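Local coordinates for molybdopterin biosynthesis moeA protein (Pyrococcus horikoshii, PDB 1WU2) that probably takes part in molybdenum cofactor biosynthesis, acting, as in related MoeA proteins, in the insertion of molybdenum into molybdopterin, at residues A[364-367]-A[368-372]. Numbering follows the deposited sequence.
Sequences GILS and SLLAS
Leu366 meets two leucines of the short helix 367-371 with its two methyl branches, a local i to i+3 and i to i+4 packing at the helix start. Leu366 CD2 approaches Leu369 CD2 at 3.3 Å, the two side chains crossing at about a right angle, while Leu366 CD1 lies 3.5 Å from Leu370 CD1, where the approach is oblique. Both pairs are modelled closer than usual van der Waals contact, so the exact closeness is doubtful. With CG anti to the backbone N (chi1 -155°), Leu366 brings its forked end back to the helix, although its CB points away. Alongside these methyl contacts, the carbonyl oxygen of Leu366 receives weak bonds from the amides of Leu369 and Leu370. The first turn is secured better by Ala371 N, which donates to Ser367 O at 3.1 Å with an N-H...O angle of 143°. Ser368 OG reaches back to Ile365 O in a weak bond of 3.5 Å. Leu369 packs on Val301 and Phe304 of helix 300-319, and Leu366 touches Met168 of the second subunit. Leu366 thus meets the same two residues through methyls and carbonyl, while Ser367 OG, bonded to Asp147 of the second subunit, ties this turn to the dimer interface.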
# COMPACT_ATOMS: atom_id res chain seq x y z
N GLY A 364 22.95 9.19 -9.86
CA GLY A 364 22.20 8.59 -8.77
C GLY A 364 21.71 9.69 -7.86
O GLY A 364 22.05 9.73 -6.68
N ILE A 365 20.91 10.60 -8.42
CA ILE A 365 20.40 11.73 -7.65
C ILE A 365 18.99 11.46 -7.11
O ILE A 365 17.97 11.65 -7.80
CB ILE A 365 20.56 13.09 -8.39
CG1 ILE A 365 19.90 13.10 -9.77
CG2 ILE A 365 22.05 13.40 -8.53
CD1 ILE A 365 20.22 14.37 -10.55
N LEU A 366 18.99 11.03 -5.85
CA LEU A 366 17.86 10.48 -5.12
C LEU A 366 16.58 11.33 -5.03
O LEU A 366 15.51 10.78 -4.79
CB LEU A 366 18.37 10.17 -3.69
CG LEU A 366 17.71 9.12 -2.80
CD1 LEU A 366 16.86 9.83 -1.77
CD2 LEU A 366 16.90 8.08 -3.55
N SER A 367 16.68 12.64 -5.22
CA SER A 367 15.52 13.53 -5.01
C SER A 367 14.36 13.32 -5.98
O SER A 367 13.22 13.63 -5.64
CB SER A 367 15.94 15.00 -5.04
OG SER A 367 16.49 15.36 -6.30
N SER A 368 14.64 12.81 -7.18
CA SER A 368 13.59 12.50 -8.15
C SER A 368 12.73 11.32 -7.70
O SER A 368 11.53 11.27 -7.97
CB SER A 368 14.20 12.22 -9.53
OG SER A 368 15.03 11.07 -9.51
N LEU A 369 13.35 10.36 -7.00
CA LEU A 369 12.64 9.29 -6.31
C LEU A 369 11.69 9.82 -5.22
O LEU A 369 10.60 9.28 -5.02
CB LEU A 369 13.63 8.31 -5.67
CG LEU A 369 13.87 6.96 -6.35
CD1 LEU A 369 14.04 7.11 -7.86
CD2 LEU A 369 15.10 6.31 -5.73
N LEU A 370 12.12 10.85 -4.50
CA LEU A 370 11.31 11.46 -3.45
C LEU A 370 10.09 12.20 -4.01
O LEU A 370 9.01 12.15 -3.42
CB LEU A 370 12.16 12.43 -2.60
CG LEU A 370 12.79 11.87 -1.32
CD1 LEU A 370 13.49 10.55 -1.57
CD2 LEU A 370 13.75 12.89 -0.73
N ALA A 371 10.27 12.87 -5.14
CA ALA A 371 9.23 13.70 -5.73
C ALA A 371 8.23 12.90 -6.57
O ALA A 371 7.23 13.45 -7.04
CB ALA A 371 9.85 14.81 -6.59
N SER A 372 8.49 11.60 -6.75
CA SER A 372 7.66 10.75 -7.59
C SER A 372 6.74 9.84 -6.77
O SER A 372 7.00 9.53 -5.61
CB SER A 372 8.52 9.90 -8.52
OG SER A 372 9.43 9.09 -7.80